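Local coordinates for protein B-agarase (Saccharophagus degradans, PDB 4BQ2) that probably hydrolyses beta-glycosidic linkages of agarose from the chain end, as a family 50 exo-beta-agarase, at residues Tyr359-Ser364 against Leu370-Ala375; Ile289-Ser294 against Asp397-Val402; Asn130-Asn133 against Leu138-Asn141; Ser380-Arg385 against Val721-Thr726. All blocks are in the same frame, centred on the assembly; numbering follows the deposited sequence.

Contact 1 (Tyr359-Ser364 against Leu370-Ala375)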
loop_
_atom_site.group_PDB
_atom_site.type_symbol
_atom_site.label_atom_id
_atom_site.label_comp_id
_atom_site.label_asym_id
_atom_site.label_seq_id
_atom_site.Cartn_x
_atom_site.Cartn_y
_atom_site.Cartn_z
ATOM N N TYR A 359 21.961 -11.675 -6.393
ATOM C CA TYR A 359 21.801 -11.819 -4.952
ATOM C C TYR A 359 21.811 -10.456 -4.256
ATOM O O TYR A 359 22.426 -9.499 -4.736
ATOM C CB TYR A 359 22.884 -12.713 -4.364
ATOM C CG TYR A 359 22.613 -14.194 -4.558
ATOM C CD1 TYR A 359 21.555 -14.821 -3.896
ATOM C CD2 TYR A 359 23.436 -14.979 -5.386
ATOM C CE1 TYR A 359 21.305 -16.177 -4.070
ATOM C CE2 TYR A 359 23.185 -16.331 -5.560
ATOM C CZ TYR A 359 22.126 -16.921 -4.893
ATOM O OH TYR A 359 21.877 -18.271 -5.073
ATOM N N ASN A 360 21.109 -10.394 -3.132
ATOM C CA ASN A 360 20.975 -9.196 -2.315
ATOM C C ASN A 360 21.157 -9.647 -0.867
ATOM O O ASN A 360 21.054 -10.857 -0.557
ATOM C CB ASN A 360 19.575 -8.584 -2.532
ATOM C CG ASN A 360 19.330 -7.323 -1.697
ATOM O OD1 ASN A 360 20.246 -6.546 -1.423
ATOM N ND2 ASN A 360 18.079 -7.111 -1.301
ATOM N N TYR A 361 21.457 -8.700 0.015
ATOM C CA TYR A 361 21.411 -8.973 1.448
ATOM C C TYR A 361 20.713 -7.820 2.164
ATOM O O TYR A 361 21.097 -6.659 1.996
ATOM C CB TYR A 361 22.807 -9.192 2.034
ATOM C CG TYR A 361 22.734 -9.710 3.452
ATOM C CD1 TYR A 361 22.650 -11.086 3.709
ATOM C CD2 TYR A 361 22.694 -8.830 4.545
ATOM C CE1 TYR A 361 22.557 -11.560 5.009
ATOM C CE2 TYR A 361 22.593 -9.310 5.854
ATOM C CZ TYR A 361 22.517 -10.677 6.072
ATOM O OH TYR A 361 22.408 -11.164 7.365
ATOM N N ARG A 362 19.701 -8.128 2.968
ATOM C CA ARG A 362 19.078 -7.090 3.788
ATOM C C ARG A 362 19.463 -7.273 5.259
ATOM O O ARG A 362 19.476 -8.390 5.753
ATOM C CB ARG A 362 17.561 -7.091 3.580
ATOM C CG ARG A 362 17.124 -6.555 2.216
ATOM C CD ARG A 362 17.766 -5.202 1.883
ATOM N NE ARG A 362 17.118 -4.537 0.745
ATOM C CZ ARG A 362 17.728 -3.714 -0.104
ATOM N NH1 ARG A 362 19.035 -3.440 0.004
ATOM N NH2 ARG A 362 17.025 -3.177 -1.101
ATOM N N ARG A 363 19.797 -6.183 5.951
ATOM C CA ARG A 363 20.278 -6.284 7.341
ATOM C C ARG A 363 19.142 -6.112 8.330
ATOM O O ARG A 363 19.315 -6.323 9.528
ATOM C CB ARG A 363 21.423 -5.304 7.588
ATOM C CG ARG A 363 22.598 -5.557 6.649
ATOM C CD ARG A 363 23.495 -4.337 6.574
ATOM N NE ARG A 363 23.010 -3.371 5.580
ATOM C CZ ARG A 363 23.746 -2.392 5.050
ATOM N NH1 ARG A 363 25.031 -2.225 5.404
ATOM N NH2 ARG A 363 23.202 -1.575 4.153
ATOM N N SER A 364 17.968 -5.770 7.818
ATOM C CA SER A 364 16.771 -5.678 8.649
ATOM C C SER A 364 15.542 -5.999 7.800
ATOM O O SER A 364 15.642 -6.133 6.573
ATOM C CB SER A 364 16.639 -4.286 9.260
ATOM O OG SER A 364 16.535 -3.327 8.224
ATOM N N LEU A 370 12.214 -13.892 8.941
ATOM C CA LEU A 370 13.644 -13.570 9.111
ATOM C C LEU A 370 13.889 -12.078 9.311
ATOM O O LEU A 370 13.239 -11.247 8.664
ATOM C CB LEU A 370 14.443 -14.041 7.904
ATOM C CG LEU A 370 14.322 -15.522 7.544
ATOM C CD1 LEU A 370 14.879 -15.731 6.149
ATOM C CD2 LEU A 370 15.061 -16.389 8.565
ATOM N N LYS A 371 14.818 -11.750 10.208
ATOM C CA LYS A 371 15.118 -10.343 10.542
ATOM C C LYS A 371 16.197 -9.775 9.638
ATOM O O LYS A 371 16.402 -8.562 9.579
ATOM C CB LYS A 371 15.515 -10.199 12.023
ATOM C CG LYS A 371 14.408 -10.628 12.978
ATOM C CD LYS A 371 14.402 -9.810 14.259
ATOM C CE LYS A 371 13.336 -10.333 15.205
ATOM N NZ LYS A 371 13.729 -11.687 15.708
ATOM N N ARG A 372 16.874 -10.669 8.926
ATOM C CA ARG A 372 17.940 -10.307 8.013
ATOM C C ARG A 372 18.202 -11.538 7.156
ATOM O O ARG A 372 17.795 -12.660 7.494
ATOM C CB ARG A 372 19.221 -9.986 8.786
ATOM C CG ARG A 372 19.717 -11.180 9.592
ATOM C CD ARG A 372 21.013 -10.909 10.341
ATOM N NE ARG A 372 21.665 -12.186 10.665
ATOM C CZ ARG A 372 22.359 -12.443 11.781
ATOM N NH1 ARG A 372 22.530 -11.507 12.705
ATOM N NH2 ARG A 372 22.895 -13.644 11.966
ATOM N N GLY A 373 18.904 -11.354 6.046
ATOM C CA GLY A 373 19.161 -12.516 5.226
ATOM C C GLY A 373 19.500 -12.248 3.788
ATOM O O GLY A 373 19.385 -11.106 3.275
ATOM N N GLU A 374 19.951 -13.316 3.149
ATOM C CA GLU A 374 20.184 -13.305 1.724
ATOM C C GLU A 374 18.829 -13.209 1.003
ATOM O O GLU A 374 17.808 -13.755 1.456
ATOM C CB GLU A 374 20.972 -14.556 1.316
ATOM C CG GLU A 374 21.120 -14.761 -0.190
ATOM C CD GLU A 374 21.563 -16.172 -0.534
ATOM O OE1 GLU A 374 20.679 -17.058 -0.689
ATOM O OE2 GLU A 374 22.793 -16.386 -0.657
ATOM N N ALA A 375 18.816 -12.438 -0.081
ATOM C CA ALA A 375 17.639 -12.318 -0.922
ATOM C C ALA A 375 18.070 -12.451 -2.396
ATOM O O ALA A 375 19.265 -12.355 -2.705
ATOM C CB ALA A 375 16.920 -11.001 -0.627
#
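Y361 lays one face of its ring over the backbone of G373, with Y361 CD1 3.3 Å from G373 O, which sits above the ring's rim. With CG anti to the backbone N (chi1 -170°), the phenol is carried across to the partner chain, where Y361 OH comes 3.3 Å from R372 CD. Both polar ends meet outside the pair: D301 accepts from Y361 OH and forms a salt bridge with R372 NE. At G373 the backbone angles would press any CB against the preceding carbonyl O. The tight part is a ladder of four backbone bonds: A375 O receives N360 N at 2.7 Å and N360 O receives A375 N at 2.8 Å, while R362 and G373 exchange a second, longer pair. This is the beta hairpin of strands 359-362 and 373-376, one margin of a four-stranded antiparallel sheet in which 359-362 is an outermost strand. On the face of Y361, the extended E374 chain brings its CD 3.5 Å from Y359 CE1, with ring and carboxylate planes 34° apart; R334, T298 and Y302 hold the carboxylate. On the other face, N360 CB and A375 CB meet at 4.1 Å, and the N360 amide is fixed by S295 and M324. Toward the turn, side-chain contacts thin out and no backbone hydrogen bond follows R362 and G373. R363 points away and pairs with E318, the K371 side chain runs off into solvent, and a close CA-H...O contact remains, S364 CA to K371 O at 3.1 Å.

Contact 2 (Ile289-Ser294 against Asp397-Val402)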
loop_
_atom_site.group_PDB
_atom_site.type_symbol
_atom_site.label_atom_id
_atom_site.label_comp_id
_atom_site.label_asym_id
_atom_site.label_seq_id
_atom_site.Cartn_x
_atom_site.Cartn_y
_atom_site.Cartn_z
ATOM N N ILE A 289 10.440 2.928 -9.291
ATOM C CA ILE A 289 11.145 2.738 -10.544
ATOM C C ILE A 289 12.612 2.602 -10.166
ATOM O O ILE A 289 13.461 3.498 -10.380
ATOM C CB ILE A 289 10.832 3.876 -11.544
ATOM C CG1 ILE A 289 9.320 3.897 -11.849
ATOM C CG2 ILE A 289 11.600 3.651 -12.859
ATOM C CD1 ILE A 289 8.933 5.058 -12.738
ATOM N N ARG A 290 12.882 1.443 -9.565
ATOM C CA ARG A 290 14.162 1.084 -9.006
ATOM C C ARG A 290 14.104 -0.432 -8.765
ATOM O O ARG A 290 13.028 -1.055 -8.843
ATOM C CB ARG A 290 14.382 1.799 -7.655
ATOM C CG ARG A 290 13.291 1.491 -6.603
ATOM C CD ARG A 290 13.607 2.265 -5.341
ATOM N NE ARG A 290 12.752 1.910 -4.202
ATOM C CZ ARG A 290 12.751 2.554 -3.036
ATOM N NH1 ARG A 290 13.519 3.650 -2.860
ATOM N NH2 ARG A 290 11.939 2.141 -2.061
ATOM N N LEU A 291 15.232 -1.003 -8.384
ATOM C CA LEU A 291 15.289 -2.450 -8.134
ATOM C C LEU A 291 15.287 -2.866 -6.658
ATOM O O LEU A 291 15.220 -4.063 -6.374
ATOM C CB LEU A 291 16.512 -3.053 -8.876
ATOM C CG LEU A 291 16.523 -2.824 -10.401
ATOM C CD1 LEU A 291 17.739 -3.515 -11.043
ATOM C CD2 LEU A 291 15.248 -3.315 -11.078
ATOM N N SER A 292 15.354 -1.887 -5.747
ATOM C CA SER A 292 15.542 -2.064 -4.304
ATOM C C SER A 292 14.539 -3.036 -3.686
ATOM O O SER A 292 14.823 -3.675 -2.675
ATOM C CB SER A 292 15.341 -0.702 -3.575
ATOM O OG SER A 292 16.230 0.278 -4.070
ATOM N N ASN A 293 13.346 -3.071 -4.257
ATOM C CA ASN A 293 12.223 -3.791 -3.630
ATOM C C ASN A 293 11.857 -5.079 -4.358
ATOM O O ASN A 293 10.775 -5.657 -4.115
ATOM C CB ASN A 293 11.001 -2.878 -3.492
ATOM C CG ASN A 293 11.259 -1.715 -2.571
ATOM O OD1 ASN A 293 11.327 -1.867 -1.328
ATOM N ND2 ASN A 293 11.391 -0.544 -3.150
ATOM N N SER A 294 12.763 -5.513 -5.245
ATOM C CA SER A 294 12.502 -6.631 -6.150
ATOM C C SER A 294 13.139 -7.928 -5.679
ATOM O O SER A 294 13.087 -8.929 -6.397
ATOM C CB SER A 294 12.948 -6.304 -7.589
ATOM O OG SER A 294 14.371 -6.284 -7.718
ATOM N N ASP A 397 21.479 -0.042 -17.714
ATOM C CA ASP A 397 21.328 1.112 -18.571
ATOM C C ASP A 397 20.224 0.881 -19.622
ATOM O O ASP A 397 19.423 1.779 -19.877
ATOM C CB ASP A 397 22.647 1.476 -19.251
ATOM C CG ASP A 397 23.697 1.923 -18.253
ATOM O OD1 ASP A 397 23.337 2.409 -17.148
ATOM O OD2 ASP A 397 24.879 1.763 -18.563
ATOM N N LYS A 398 20.196 -0.317 -20.224
ATOM C CA LYS A 398 19.136 -0.645 -21.182
ATOM C C LYS A 398 17.760 -0.644 -20.503
ATOM O O LYS A 398 16.769 -0.132 -21.067
ATOM C CB LYS A 398 19.356 -2.037 -21.779
ATOM C CG LYS A 398 18.279 -2.406 -22.795
ATOM C CD LYS A 398 18.374 -1.584 -24.075
ATOM C CE LYS A 398 17.664 -2.250 -25.274
ATOM N NZ LYS A 398 17.749 -1.302 -26.422
ATOM N N TRP A 399 17.696 -1.192 -19.287
ATOM C CA TRP A 399 16.418 -1.153 -18.546
ATOM C C TRP A 399 15.950 0.313 -18.370
ATOM O O TRP A 399 14.781 0.622 -18.592
ATOM C CB TRP A 399 16.571 -1.866 -17.190
ATOM C CG TRP A 399 15.372 -1.713 -16.271
ATOM C CD1 TRP A 399 14.112 -2.247 -16.434
ATOM C CD2 TRP A 399 15.348 -0.986 -15.052
ATOM N NE1 TRP A 399 13.307 -1.886 -15.363
ATOM C CE2 TRP A 399 14.040 -1.110 -14.508
ATOM C CE3 TRP A 399 16.298 -0.225 -14.365
ATOM C CZ2 TRP A 399 13.673 -0.506 -13.303
ATOM C CZ3 TRP A 399 15.932 0.397 -13.170
ATOM C CH2 TRP A 399 14.612 0.235 -12.650
ATOM N N ARG A 400 16.866 1.202 -17.992
ATOM C CA ARG A 400 16.498 2.617 -17.784
ATOM C C ARG A 400 16.003 3.285 -19.078
ATOM O O ARG A 400 15.003 4.016 -19.072
ATOM C CB ARG A 400 17.643 3.404 -17.112
ATOM C CG ARG A 400 18.009 2.855 -15.726
ATOM C CD ARG A 400 18.945 3.759 -14.925
ATOM N NE ARG A 400 19.888 2.957 -14.147
ATOM C CZ ARG A 400 21.183 2.843 -14.428
ATOM N NH1 ARG A 400 21.711 3.521 -15.441
ATOM N NH2 ARG A 400 21.958 2.083 -13.683
ATOM N N GLU A 401 16.680 3.001 -20.191
ATOM C CA GLU A 401 16.288 3.569 -21.483
ATOM C C GLU A 401 14.933 3.052 -21.926
ATOM O O GLU A 401 14.070 3.836 -22.310
ATOM C CB GLU A 401 17.325 3.275 -22.575
ATOM C CG GLU A 401 16.883 3.851 -23.916
ATOM C CD GLU A 401 17.958 3.756 -24.976
ATOM O OE1 GLU A 401 19.030 4.346 -24.771
ATOM O OE2 GLU A 401 17.709 3.102 -26.005
ATOM N N VAL A 402 14.745 1.726 -21.874
ATOM C CA VAL A 402 13.458 1.126 -22.212
ATOM C C VAL A 402 12.350 1.630 -21.260
ATOM O O VAL A 402 11.230 1.846 -21.684
ATOM C CB VAL A 402 13.560 -0.439 -22.125
ATOM C CG1 VAL A 402 12.194 -1.093 -22.181
ATOM C CG2 VAL A 402 14.451 -0.974 -23.259
#
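I289, R290 and L291 pass the flank of the helix that carries W399 with the two backbones well apart; even the nearest CA atoms, those of I289 and R400, are 9.0 Å from each other. Residues 289-294 leave strand 280-287, which runs parallel to strand 693-699, and then fold into a type I beta turn from L291 to S294. Residues 397-402 are a piece of helix 394-410. A helix packed against the loop that follows a strand of the parallel part of a mixed sheet is consistent with the (beta/alpha)8 barrel expected of this hydrolase family. The gap between the backbones is bridged by the W399 indole, extended from the helix with CG anti to the backbone N (chi1 172°). Its outer corner runs into the loop backbone: W399 CH2 is 3.7 Å from R290 N, which lies at the ring edge in its plane, and 4.0 Å from I289 C. Over one face comes the L291 methyl, CD2 resting 4.0 Å from the centroid of the six-membered ring of W399 and 17° off the normal, a CH-pi contact. L291 and W399 run antiparallel alongside each other. W399 NE1 is bonded to Y379 OH, which helps set the rotation of the indole. R290 leaves its backbone away from the helix, and its NH2 bonds S320 OG. The turn is pinned by L291 O, which takes S294 N at 3.1 Å and, on a lone pair in the carbonyl plane, S294 OG at 2.7 Å.

Contact 3 (Asn130-Asn133 against Leu138-Asn141)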
loop_
_atom_site.group_PDB
_atom_site.type_symbol
_atom_site.label_atom_id
_atom_site.label_comp_id
_atom_site.label_asym_id
_atom_site.label_seq_id
_atom_site.Cartn_x
_atom_site.Cartn_y
_atom_site.Cartn_z
ATOM N N ASN A 130 2.664 -6.037 14.245
ATOM C CA ASN A 130 2.805 -5.418 12.918
ATOM C C ASN A 130 3.155 -6.404 11.804
ATOM O O ASN A 130 3.394 -5.987 10.661
ATOM C CB ASN A 130 3.855 -4.302 12.954
ATOM C CG ASN A 130 3.379 -3.087 13.722
ATOM O OD1 ASN A 130 2.193 -2.977 14.056
ATOM N ND2 ASN A 130 4.297 -2.170 14.011
ATOM N N ASP A 131 3.196 -7.697 12.143
ATOM C CA ASP A 131 3.426 -8.728 11.137
ATOM C C ASP A 131 2.098 -9.189 10.531
ATOM O O ASP A 131 1.417 -10.058 11.101
ATOM C CB ASP A 131 4.213 -9.917 11.709
ATOM C CG ASP A 131 4.503 -10.961 10.656
ATOM O OD1 ASP A 131 4.283 -10.652 9.463
ATOM O OD2 ASP A 131 4.924 -12.087 10.996
ATOM N N LEU A 132 1.735 -8.603 9.379
ATOM C CA LEU A 132 0.481 -8.958 8.697
ATOM C C LEU A 132 0.596 -10.246 7.878
ATOM O O LEU A 132 -0.377 -10.726 7.370
ATOM C CB LEU A 132 -0.002 -7.805 7.790
ATOM C CG LEU A 132 -0.090 -6.457 8.545
ATOM C CD1 LEU A 132 -0.612 -5.343 7.654
ATOM C CD2 LEU A 132 -0.956 -6.583 9.791
ATOM N N ASN A 133 1.803 -10.771 7.726
ATOM C CA ASN A 133 2.032 -11.964 6.916
ATOM C C ASN A 133 1.614 -13.250 7.595
ATOM O O ASN A 133 1.379 -13.271 8.802
ATOM C CB ASN A 133 3.525 -12.074 6.602
ATOM C CG ASN A 133 4.046 -10.841 5.924
ATOM O OD1 ASN A 133 4.919 -10.127 6.458
ATOM N ND2 ASN A 133 3.498 -10.556 4.765
ATOM N N LEU A 138 4.851 -14.711 3.361
ATOM C CA LEU A 138 3.985 -14.274 2.275
ATOM C C LEU A 138 2.765 -13.584 2.894
ATOM O O LEU A 138 2.256 -14.062 3.915
ATOM C CB LEU A 138 3.522 -15.491 1.485
ATOM C CG LEU A 138 4.483 -15.977 0.383
ATOM C CD1 LEU A 138 5.779 -16.506 0.962
ATOM C CD2 LEU A 138 3.770 -17.027 -0.446
ATOM N N ARG A 139 2.308 -12.464 2.304
ATOM C CA ARG A 139 1.135 -11.757 2.830
ATOM C C ARG A 139 -0.089 -12.652 2.739
ATOM O O ARG A 139 -0.949 -12.619 3.594
ATOM C CB ARG A 139 0.866 -10.429 2.075
ATOM C CG ARG A 139 -0.231 -9.577 2.739
ATOM C CD ARG A 139 0.116 -9.294 4.207
ATOM N NE ARG A 139 1.478 -8.750 4.345
ATOM C CZ ARG A 139 1.791 -7.459 4.398
ATOM N NH1 ARG A 139 0.833 -6.522 4.371
ATOM N NH2 ARG A 139 3.067 -7.100 4.515
ATOM N N SER A 140 -0.153 -13.449 1.678
ATOM C CA SER A 140 -1.124 -14.515 1.581
ATOM C C SER A 140 -0.436 -15.683 0.901
ATOM O O SER A 140 0.458 -15.513 0.035
ATOM C CB SER A 140 -2.360 -14.084 0.790
ATOM O OG SER A 140 -3.499 -14.812 1.220
ATOM N N ASN A 141 -0.865 -16.871 1.306
ATOM C CA ASN A 141 -0.238 -18.102 0.903
ATOM C C ASN A 141 -0.909 -18.731 -0.270
ATOM O O ASN A 141 -2.096 -18.488 -0.532
ATOM C CB ASN A 141 -0.272 -19.112 2.087
ATOM C CG ASN A 141 0.922 -18.972 3.008
ATOM O OD1 ASN A 141 1.901 -18.296 2.675
ATOM N ND2 ASN A 141 0.854 -19.600 4.183
#
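L132 runs alongside R139 in the same direction, its CB over one face of the guanidinium. That carbon stands 3.5 Å above the plane, displaced toward the rim, with L132 CB 3.7 Å from R139 NH1. Both segments belong to the long loop between strands 110-115 and 150-155 of the CBM-like domain, and the first contains an Asx turn, D131 OD1 to N133 N. The N133 amide lies at the edge of the same guanidinium, the two planes 61° apart, so R139 is flanked by an aliphatic face and a polar edge. R139 reaches this position by folding back: the chain bends at chi2 and chi3 (56° and 51°), bringing R139 CD to 3.5 Å from L132 O. The backbones are close here, with N133 CA and R139 CA 4.2 Å apart, and N133 CB rests 3.6 Å from L138 O. One step outward, D131 OD1 accepts N133 N at 3.0 Å from above the carboxylate plane, holding the corner from which N133 projects, while S126 binds the other oxygen, D131 OD2. The R139 guanidinium is anchored by D712 O through NH2, the R139 backbone bonds to G713, and S140 O takes N715 ND2. Through these bonds the loop is tied to the chain between strand 693-699 and helix 729-739. S140 OG is bonded to W154 N of strand 150-155. Farther along, N141 is held at both amide atoms, ND2 by D120 OD2 and OD1 by S136 OG.

Contact 4 (Ser380-Arg385 against Val721-Thr726)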
loop_
_atom_site.group_PDB
_atom_site.type_symbol
_atom_site.label_atom_id
_atom_site.label_comp_id
_atom_site.label_asym_id
_atom_site.label_seq_id
_atom_site.Cartn_x
_atom_site.Cartn_y
_atom_site.Cartn_z
ATOM N N SER A 380 15.731 -8.613 -11.590
ATOM C CA SER A 380 17.064 -8.152 -12.011
ATOM C C SER A 380 17.770 -9.201 -12.897
ATOM O O SER A 380 18.338 -8.861 -13.965
ATOM C CB SER A 380 17.911 -7.791 -10.790
ATOM O OG SER A 380 19.106 -7.137 -11.181
ATOM N N ALA A 381 17.668 -10.471 -12.496
ATOM C CA ALA A 381 18.239 -11.572 -13.263
ATOM C C ALA A 381 17.594 -11.608 -14.647
ATOM O O ALA A 381 18.276 -11.779 -15.637
ATOM C CB ALA A 381 18.065 -12.908 -12.510
ATOM N N ASN A 382 16.285 -11.393 -14.722
ATOM C CA ASN A 382 15.607 -11.409 -16.014
ATOM C C ASN A 382 16.017 -10.225 -16.899
ATOM O O ASN A 382 16.027 -10.351 -18.123
ATOM C CB ASN A 382 14.068 -11.497 -15.835
ATOM C CG ASN A 382 13.615 -12.857 -15.302
ATOM O OD1 ASN A 382 14.261 -13.890 -15.568
ATOM N ND2 ASN A 382 12.517 -12.873 -14.531
ATOM N N LEU A 383 16.331 -9.075 -16.291
ATOM C CA LEU A 383 16.902 -7.983 -17.082
ATOM C C LEU A 383 18.217 -8.454 -17.740
ATOM O O LEU A 383 18.433 -8.219 -18.924
ATOM C CB LEU A 383 17.170 -6.750 -16.236
ATOM C CG LEU A 383 15.931 -6.093 -15.599
ATOM C CD1 LEU A 383 16.383 -4.844 -14.874
ATOM C CD2 LEU A 383 14.866 -5.761 -16.642
ATOM N N GLU A 384 19.076 -9.136 -16.981
ATOM C CA GLU A 384 20.316 -9.627 -17.596
ATOM C C GLU A 384 19.997 -10.657 -18.674
ATOM O O GLU A 384 20.566 -10.609 -19.794
ATOM C CB GLU A 384 21.297 -10.198 -16.577
ATOM C CG GLU A 384 22.660 -10.497 -17.210
ATOM C CD GLU A 384 23.698 -10.951 -16.208
ATOM O OE1 GLU A 384 23.570 -10.666 -15.006
ATOM O OE2 GLU A 384 24.656 -11.610 -16.639
ATOM N N ARG A 385 19.053 -11.557 -18.384
ATOM C CA ARG A 385 18.659 -12.553 -19.387
ATOM C C ARG A 385 18.161 -11.905 -20.658
ATOM O O ARG A 385 18.499 -12.364 -21.752
ATOM C CB ARG A 385 17.553 -13.476 -18.867
ATOM C CG ARG A 385 18.034 -14.495 -17.828
ATOM C CD ARG A 385 16.845 -15.384 -17.443
ATOM N NE ARG A 385 17.237 -16.543 -16.646
ATOM C CZ ARG A 385 16.902 -16.776 -15.377
ATOM N NH1 ARG A 385 16.163 -15.921 -14.688
ATOM N NH2 ARG A 385 17.319 -17.894 -14.780
ATOM N N VAL A 721 4.475 -4.308 -15.144
ATOM C CA VAL A 721 5.238 -5.440 -15.735
ATOM C C VAL A 721 5.320 -6.560 -14.732
ATOM O O VAL A 721 5.275 -6.312 -13.524
ATOM C CB VAL A 721 6.673 -5.030 -16.190
ATOM C CG1 VAL A 721 6.627 -3.898 -17.237
ATOM C CG2 VAL A 721 7.578 -4.635 -15.012
ATOM N N ASP A 722 5.503 -7.792 -15.217
ATOM C CA ASP A 722 5.662 -8.926 -14.316
ATOM C C ASP A 722 7.150 -9.212 -13.976
ATOM O O ASP A 722 8.035 -8.397 -14.299
ATOM C CB ASP A 722 4.888 -10.132 -14.890
ATOM C CG ASP A 722 5.576 -10.795 -16.067
ATOM O OD1 ASP A 722 6.700 -10.385 -16.497
ATOM O OD2 ASP A 722 4.975 -11.806 -16.556
ATOM N N VAL A 723 7.431 -10.335 -13.308
ATOM C CA VAL A 723 8.803 -10.654 -12.854
ATOM C C VAL A 723 9.785 -10.850 -14.023
ATOM O O VAL A 723 11.003 -10.718 -13.849
ATOM C CB VAL A 723 8.798 -11.885 -11.905
ATOM C CG1 VAL A 723 8.449 -13.135 -12.684
ATOM C CG2 VAL A 723 10.126 -12.050 -11.166
ATOM N N THR A 724 9.267 -11.165 -15.210
ATOM C CA THR A 724 10.094 -11.315 -16.409
ATOM C C THR A 724 10.313 -9.997 -17.183
ATOM O O THR A 724 10.871 -9.999 -18.318
ATOM C CB THR A 724 9.508 -12.374 -17.358
ATOM O OG1 THR A 724 8.319 -11.869 -17.959
ATOM C CG2 THR A 724 9.182 -13.667 -16.599
ATOM N N ASP A 725 9.855 -8.890 -16.583
ATOM C CA ASP A 725 9.900 -7.559 -17.222
ATOM C C ASP A 725 8.996 -7.490 -18.456
ATOM O O ASP A 725 9.293 -6.794 -19.427
ATOM C CB ASP A 725 11.344 -7.174 -17.565
ATOM C CG ASP A 725 11.468 -5.742 -17.995
ATOM O OD1 ASP A 725 10.862 -4.850 -17.334
ATOM O OD2 ASP A 725 12.169 -5.531 -19.011
ATOM N N THR A 726 7.902 -8.243 -18.436
ATOM C CA THR A 726 6.962 -8.224 -19.569
ATOM C C THR A 726 5.744 -7.409 -19.171
ATOM O O THR A 726 5.120 -7.704 -18.145
ATOM C CB THR A 726 6.502 -9.651 -19.982
ATOM O OG1 THR A 726 7.665 -10.423 -20.333
ATOM C CG2 THR A 726 5.572 -9.610 -21.215
#
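The N382 amide presents its N-H edge to V723 O: N382 ND2 donates to V723 O at 2.7 Å, nearly straight at 170°, with the oxygen in the amide plane. N382 CG lies anti to its carbonyl carbon (chi1 -70°), which turns the amide to V723 O. For the carbonyl the approach is different, since the donor stands above its plane and not on a lone pair. N382 ND2 also donates to F207 O, and at the other amide corner N382 OD1 accepts R385 NH1 at 2.9 Å, so bonds at both amide atoms fix the group's rotation. The second flat group, the D725 carboxylate, is met across the contact by a methyl: L383 CD2 lies 3.6 Å from D725 OD2, the two side chains crossing at about a right angle. Its charge is answered by R406 and K386. These partners ride on a type I beta turn from D722 to D725, which begins with an Asx turn. D722 OD1 gathers three donors: T724 OG1 on its syn lone pair at 2.6 Å, with T724 N and T726 N approaching from opposite sides of the carboxylate plane, both well out of it. These bonds brace the backbone that offers V723 O to helix 378-387. Among the neighbours, helix 222-235 touches R385 and T724 through L225, while helix 394-410 packs Y395 and W399 against L383 and sends R406 to D725.

How the contacts relate
All four contacts are buried, though contact 1 ends in an exposed lysine at its turn. Contacts 2 and 4 share one core cluster, their centres about 10 Å apart: W399 of helix 394-410 packs on L383 of the preceding helix 378-387, W399 CG to L383 CD1 being 3.6 Å. Contact 1 leads into that helix through strand 373-376 and reaches contact 2 through a probable hydrogen bond from R362 to S292. Contact 3, in the CBM-like domain, touches none of the others. The chemistry varies accordingly: a backbone ladder in contact 1, apolar and ring packing in contact 2, a flanked guanidinium in contact 3, and one side-chain-to-carbonyl bond in contact 4.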